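Local coordinates for nuclear import protein MOG1 (Saccharomyces cerevisiae, PDB 1JHS) that takes part in nuclear protein import and poly(A)+ mRNA export through the Ran-GTPase system, in which it interacts with the small GTPase GSP1, at residues 6-10 and 11-15; 20-24 and 25-29. The protein carries 1 engineered substitution. All coordinates share one frame; numbering follows the deposited sequence.

Contact 1 (6-10 and 11-15)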
ATOM      1  N   VAL A   6       5.888   4.563  13.931  1.00 19.26           N
ATOM      2  CA  VAL A   6       4.742   3.984  14.622  1.00 18.53           C
ATOM      3  C   VAL A   6       5.092   2.569  14.988  1.00 18.38           C
ATOM      4  O   VAL A   6       5.936   1.942  14.337  1.00 17.88           O
ATOM      5  CB  VAL A   6       3.451   3.917  13.747  1.00 18.13           C
ATOM      6  CG1 VAL A   6       2.844   5.296  13.570  1.00 18.24           C
ATOM      7  CG2 VAL A   6       3.760   3.280  12.413  1.00 17.91           C
ATOM      8  N   GLU A   7       4.438   2.073  16.030  1.00 18.27           N
ATOM      9  CA  GLU A   7       4.628   0.706  16.479  1.00 18.50           C
ATOM     10  C   GLU A   7       3.454  -0.124  15.998  1.00 17.93           C
ATOM     11  O   GLU A   7       2.297   0.267  16.174  1.00 17.63           O
ATOM     12  CB  GLU A   7       4.676   0.627  17.999  1.00 19.72           C
ATOM     13  CG  GLU A   7       5.971   1.110  18.590  1.00 21.21           C
ATOM     14  CD  GLU A   7       6.086   0.758  20.062  1.00 22.39           C
ATOM     15  OE1 GLU A   7       5.114   0.211  20.653  1.00 23.08           O
ATOM     16  OE2 GLU A   7       7.152   1.020  20.628  1.00 23.15           O
ATOM     17  N   LEU A   8       3.750  -1.264  15.381  1.00 17.35           N
ATOM     18  CA  LEU A   8       2.696  -2.133  14.895  1.00 16.74           C
ATOM     19  C   LEU A   8       2.707  -3.450  15.665  1.00 16.46           C
ATOM     20  O   LEU A   8       3.723  -3.836  16.233  1.00 16.25           O
ATOM     21  CB  LEU A   8       2.900  -2.454  13.409  1.00 16.27           C
ATOM     22  CG  LEU A   8       3.090  -1.310  12.415  1.00 16.75           C
ATOM     23  CD1 LEU A   8       3.036  -1.908  11.010  1.00 16.72           C
ATOM     24  CD2 LEU A   8       2.005  -0.269  12.569  1.00 16.55           C
ATOM     25  N   TYR A   9       1.571  -4.137  15.655  1.00 16.29           N
ATOM     26  CA  TYR A   9       1.469  -5.437  16.303  1.00 16.43           C
ATOM     27  C   TYR A   9       2.039  -5.454  17.732  1.00 17.15           C
ATOM     28  O   TYR A   9       2.929  -6.258  18.069  1.00 17.04           O
ATOM     29  CB  TYR A   9       2.180  -6.481  15.432  1.00 15.35           C
ATOM     30  CG  TYR A   9       1.696  -6.493  13.993  1.00 13.98           C
ATOM     31  CD1 TYR A   9       2.461  -5.926  12.966  1.00 13.64           C
ATOM     32  CD2 TYR A   9       0.445  -7.027  13.657  1.00 13.92           C
ATOM     33  CE1 TYR A   9       1.995  -5.888  11.651  1.00 13.16           C
ATOM     34  CE2 TYR A   9      -0.027  -7.001  12.351  1.00 13.60           C
ATOM     35  CZ  TYR A   9       0.750  -6.428  11.341  1.00 13.31           C
ATOM     36  OH  TYR A   9       0.272  -6.409  10.038  1.00 12.56           O
ATOM     37  N   GLY A  10       1.527  -4.564  18.571  1.00 17.37           N
ATOM     38  CA  GLY A  10       1.996  -4.522  19.947  1.00 17.93           C
ATOM     39  C   GLY A  10       3.415  -4.033  20.150  1.00 18.14           C
ATOM     40  O   GLY A  10       3.922  -4.057  21.277  1.00 18.69           O
ATOM     41  N   GLY A  11       4.066  -3.585  19.078  1.00 17.74           N
ATOM     42  CA  GLY A  11       5.430  -3.096  19.192  1.00 16.72           C
ATOM     43  C   GLY A  11       6.456  -4.046  18.605  1.00 16.19           C
ATOM     44  O   GLY A  11       7.659  -3.804  18.698  1.00 16.18           O
ATOM     45  N   ALA A  12       5.991  -5.127  17.991  1.00 15.52           N
ATOM     46  CA  ALA A  12       6.895  -6.101  17.396  1.00 14.77           C
ATOM     47  C   ALA A  12       7.500  -5.583  16.084  1.00 14.20           C
ATOM     48  O   ALA A  12       8.546  -6.053  15.647  1.00 14.24           O
ATOM     49  CB  ALA A  12       6.146  -7.396  17.133  1.00 15.11           C
ATOM     50  N   ILE A  13       6.833  -4.619  15.462  1.00 13.51           N
ATOM     51  CA  ILE A  13       7.321  -4.076  14.195  1.00 12.83           C
ATOM     52  C   ILE A  13       7.182  -2.560  14.203  1.00 12.97           C
ATOM     53  O   ILE A  13       6.284  -2.034  14.858  1.00 13.25           O
ATOM     54  CB  ILE A  13       6.464  -4.638  13.026  1.00 12.50           C
ATOM     55  CG1 ILE A  13       6.830  -6.099  12.764  1.00 12.23           C
ATOM     56  CG2 ILE A  13       6.663  -3.813  11.748  1.00 12.37           C
ATOM     57  CD1 ILE A  13       5.870  -6.778  11.826  1.00 12.43           C
ATOM     58  N   THR A  14       8.080  -1.855  13.514  1.00 12.73           N
ATOM     59  CA  THR A  14       7.951  -0.409  13.401  1.00 12.59           C
ATOM     60  C   THR A  14       8.101  -0.024  11.927  1.00 12.30           C
ATOM     61  O   THR A  14       8.717  -0.743  11.135  1.00 12.20           O
ATOM     62  CB  THR A  14       9.023   0.387  14.241  1.00 12.92           C
ATOM     63  OG1 THR A  14      10.345   0.075  13.779  1.00 13.00           O
ATOM     64  CG2 THR A  14       8.907   0.037  15.726  1.00 13.57           C
ATOM     65  N   THR A  15       7.472   1.086  11.556  1.00 11.68           N
ATOM     66  CA  THR A  15       7.592   1.632  10.211  1.00 11.45           C
ATOM     67  C   THR A  15       7.153   3.075  10.410  1.00 11.26           C
ATOM     68  O   THR A  15       7.166   3.566  11.552  1.00 11.24           O
ATOM     69  CB  THR A  15       6.706   0.872   9.171  1.00 11.71           C
ATOM     70  OG1 THR A  15       6.921   1.435   7.864  1.00 11.42           O
ATOM     71  CG2 THR A  15       5.229   0.956   9.532  1.00 11.46           C
TER
HETATM   72  O   HOH W   1       8.931  -1.470  19.647  1.00 28.17           O

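Contact 2 (20-24 and 25-29)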
ATOM      1  N   GLY A  20      -1.393  12.931  10.991  1.00 12.28           N
ATOM      2  CA  GLY A  20      -2.814  13.046  10.707  1.00 13.04           C
ATOM      3  C   GLY A  20      -3.476  11.724  10.361  1.00 13.45           C
ATOM      4  O   GLY A  20      -4.690  11.690  10.103  1.00 13.40           O
ATOM      5  N   PHE A  21      -2.694  10.643  10.330  1.00 13.49           N
ATOM      6  CA  PHE A  21      -3.235   9.320  10.020  1.00 14.07           C
ATOM      7  C   PHE A  21      -3.470   8.614  11.350  1.00 15.04           C
ATOM      8  O   PHE A  21      -2.576   8.570  12.193  1.00 15.75           O
ATOM      9  CB  PHE A  21      -2.257   8.501   9.167  1.00 13.12           C
ATOM     10  CG  PHE A  21      -2.365   8.768   7.695  1.00 12.51           C
ATOM     11  CD1 PHE A  21      -2.076  10.028   7.176  1.00 12.01           C
ATOM     12  CD2 PHE A  21      -2.749   7.747   6.809  1.00 12.24           C
ATOM     13  CE1 PHE A  21      -2.166  10.276   5.801  1.00 11.48           C
ATOM     14  CE2 PHE A  21      -2.839   7.990   5.438  1.00 11.84           C
ATOM     15  CZ  PHE A  21      -2.545   9.267   4.933  1.00 11.61           C
ATOM     16  N   ILE A  22      -4.668   8.079  11.537  1.00 15.50           N
ATOM     17  CA  ILE A  22      -5.002   7.416  12.779  1.00 15.95           C
ATOM     18  C   ILE A  22      -4.976   5.899  12.639  1.00 15.64           C
ATOM     19  O   ILE A  22      -5.266   5.351  11.571  1.00 14.91           O
ATOM     20  CB  ILE A  22      -6.406   7.848  13.267  1.00 16.85           C
ATOM     21  CG1 ILE A  22      -6.798   7.069  14.524  1.00 18.03           C
ATOM     22  CG2 ILE A  22      -7.421   7.586  12.194  1.00 17.82           C
ATOM     23  CD1 ILE A  22      -8.125   7.524  15.111  1.00 20.05           C
ATOM     24  N   ASP A  23      -4.604   5.244  13.736  1.00 15.27           N
ATOM     25  CA  ASP A  23      -4.555   3.795  13.818  1.00 15.36           C
ATOM     26  C   ASP A  23      -6.016   3.386  14.008  1.00 15.10           C
ATOM     27  O   ASP A  23      -6.606   3.672  15.059  1.00 14.83           O
ATOM     28  CB  ASP A  23      -3.715   3.386  15.035  1.00 15.74           C
ATOM     29  CG  ASP A  23      -3.681   1.898  15.254  1.00 16.14           C
ATOM     30  OD1 ASP A  23      -4.533   1.165  14.692  1.00 17.00           O
ATOM     31  OD2 ASP A  23      -2.794   1.464  16.024  1.00 17.34           O
ATOM     32  N   ALA A  24      -6.602   2.734  13.000  1.00 14.38           N
ATOM     33  CA  ALA A  24      -7.999   2.351  13.097  1.00 14.61           C
ATOM     34  C   ALA A  24      -8.299   1.412  14.257  1.00 14.90           C
ATOM     35  O   ALA A  24      -9.432   1.385  14.738  1.00 15.01           O
ATOM     36  CB  ALA A  24      -8.487   1.735  11.771  1.00 14.31           C
ATOM     37  N   SER A  25      -7.311   0.634  14.704  1.00 15.47           N
ATOM     38  CA  SER A  25      -7.583  -0.287  15.811  1.00 16.46           C
ATOM     39  C   SER A  25      -7.792   0.441  17.137  1.00 17.16           C
ATOM     40  O   SER A  25      -8.153  -0.183  18.133  1.00 17.67           O
ATOM     41  CB  SER A  25      -6.494  -1.382  15.940  1.00 15.71           C
ATOM     42  OG  SER A  25      -5.226  -0.855  16.305  1.00 16.25           O
ATOM     43  N   THR A  26      -7.598   1.756  17.169  1.00 18.18           N
ATOM     44  CA  THR A  26      -7.845   2.484  18.408  1.00 19.12           C
ATOM     45  C   THR A  26      -9.340   2.772  18.506  1.00 19.83           C
ATOM     46  O   THR A  26      -9.818   3.251  19.526  1.00 19.85           O
ATOM     47  CB  THR A  26      -7.088   3.824  18.481  1.00 19.09           C
ATOM     48  OG1 THR A  26      -7.472   4.683  17.390  1.00 18.66           O
ATOM     49  CG2 THR A  26      -5.591   3.562  18.459  1.00 19.23           C
ATOM     50  N   LEU A  27     -10.077   2.458  17.447  1.00 20.04           N
ATOM     51  CA  LEU A  27     -11.510   2.726  17.423  1.00 20.69           C
ATOM     52  C   LEU A  27     -12.332   1.508  17.032  1.00 21.21           C
ATOM     53  O   LEU A  27     -13.516   1.442  17.324  1.00 21.22           O
ATOM     54  CB  LEU A  27     -11.807   3.848  16.428  1.00 21.17           C
ATOM     55  CG  LEU A  27     -11.092   5.179  16.691  1.00 21.53           C
ATOM     56  CD1 LEU A  27     -11.179   6.080  15.464  1.00 21.82           C
ATOM     57  CD2 LEU A  27     -11.713   5.856  17.913  1.00 21.72           C
ATOM     58  N   ARG A  28     -11.703   0.561  16.343  1.00 21.49           N
ATOM     59  CA  ARG A  28     -12.406  -0.627  15.890  1.00 22.21           C
ATOM     60  C   ARG A  28     -11.480  -1.816  15.776  1.00 21.86           C
ATOM     61  O   ARG A  28     -10.286  -1.658  15.587  1.00 21.50           O
ATOM     62  CB  ARG A  28     -13.082  -0.316  14.554  1.00 23.02           C
ATOM     63  CG  ARG A  28     -14.405   0.448  14.753  1.00 24.83           C
ATOM     64  CD  ARG A  28     -14.813   1.201  13.539  1.00 26.09           C
ATOM     65  NE  ARG A  28     -15.982   2.056  13.728  1.00 27.39           N
ATOM     66  CZ  ARG A  28     -16.177   2.889  14.756  1.00 28.23           C
ATOM     67  NH1 ARG A  28     -15.290   2.997  15.741  1.00 28.44           N
ATOM     68  NH2 ARG A  28     -17.264   3.659  14.773  1.00 28.67           N
ATOM     69  N   GLU A  29     -12.021  -3.014  15.936  1.00 21.82           N
ATOM     70  CA  GLU A  29     -11.193  -4.206  15.814  1.00 22.03           C
ATOM     71  C   GLU A  29     -10.833  -4.404  14.333  1.00 21.63           C
ATOM     72  O   GLU A  29     -11.675  -4.229  13.459  1.00 20.98           O
ATOM     73  CB  GLU A  29     -11.945  -5.445  16.314  1.00 22.93           C
ATOM     74  CG  GLU A  29     -12.248  -5.421  17.809  1.00 23.97           C
ATOM     75  CD  GLU A  29     -12.932  -6.699  18.277  1.00 25.23           C
ATOM     76  OE1 GLU A  29     -13.360  -7.496  17.414  1.00 25.74           O
ATOM     77  OE2 GLU A  29     -13.054  -6.905  19.508  1.00 26.11           O
TER

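Contact 1 (6-10 and 11-15)
Gly-11 sits at the tight end of a beta hairpin, donating its N-H to Leu-8 O (2.9 Å) as the chain swings from strand 4-8 into strand 13-17. Its phi of 107° leaves no room for a side chain, since a CB would collide with the carbonyl oxygen of Gly-10. The turn closes into a classic beta bulge, with Ala-12 and Ile-13 both facing Leu-8. Leu-8 O accepts from Gly-11 N on one face of its plane and from Ile-13 N on the other, and the Leu-8 N to Ile-13 O bond, 2.7 Å long and nearly straight at 173°, completes that pair.

Ile-13 uses its two branches differently. With CG1 anti to the carbonyl carbon (chi1 -74°), the CD1 end runs alongside the Tyr-9 side chain, both pointing the same way, and reaches Tyr-9 CD1 at 3.7 Å. Its CG2 meets Leu-8 CD1 instead. The phenol beyond is anchored by a hydrogen bond from Tyr-9 OH to Thr-33 O.

Further along, Thr-15 and Val-6 form a hydrogen-bonded antiparallel pair, Val-6 N giving to Thr-15 O at 2.9 Å. The Thr-15 methyl CG2 lies in the apolar row, 3.9 Å from Leu-8 CD1 and 4.0 Å from Val-6 CG2, while its hydroxyl is bonded to Met-175 O. From this face Leu-8 rests on Ala-35 of strand 34-39 and Val-59 of strand 56-63.

Glu-7 and Thr-14 occupy the other face as a non-hydrogen-bonded pair. The Glu-7 chain is extended and lays OE1 beside Gly-11 CA, and a water spans the hairpin end, donating to Gly-11 O at 2.8 Å and only weakly to Glu-7 OE2.

Contact 2 (20-24 and 25-29)
Ile-22 carries its CD1 methyl over Leu-27, crossing that side chain at about a right angle. The CD1 atoms of Ile-22 and Leu-27 stand just 3.4 Å apart, a close methyl-to-methyl contact inside the normal carbon-carbon distance, and Thr-26 OG1 lies at 3.7 Å from the same Ile-22 methyl.

Next to this apolar patch, strand 21-23 runs into a short 3-10 turn, and Asp-23 organises the passage. Its CG is anti to the backbone N (chi1 176°), which swings OD1 forward along the chain to Ser-25. There OD1 accepts from Ser-25 N at 2.8 Å, an Asx turn, and from Ser-25 OG at 2.7 Å; both donors come from one face of the carboxylate, the hydroxyl on the syn side. With an alanine here, Ser-25 N and OG would probably lose their shared acceptor, and the Ser-25 hydroxyl would be set free to turn.

The 3-10 bonds each reach three residues back. Thr-26 N meets Asp-23 O from above the carbonyl plane, while Thr-26 OG1 comes almost in line with the same C=O at 2.7 Å. Leu-27 N goes to Ala-24 O, which also takes Arg-28 N.

Three oxygens, Asp-23 OD1, Asp-23 O and Ala-24 O, each grip two donors, which implies that this surface turn is fixed mainly by polar bonds, with Ile-22 and Leu-27 adding an apolar flank.

Overall arrangement
From the N terminus, strand 4-8 runs into the turn closed by contact 1 and returns as strand 13-17, whose other edge pairs with 180-181 in a small antiparallel sheet. A few residues later the chain enters strand 21-23, an edge strand of the seven-stranded sheet, and contact 2 folds the exit from it before the chain comes back as strand 34-39. Contact 1 and contact 2 stand in series, neither nested nor crossed; the centres of contacts 1 and 2 are about 14 Å apart, and they do not touch. Strand 34-39 is their common neighbour: Tyr-37 touches Val-6 and Leu-8 of the hairpin and Asp-23 of the edge strand, linking the two sheets.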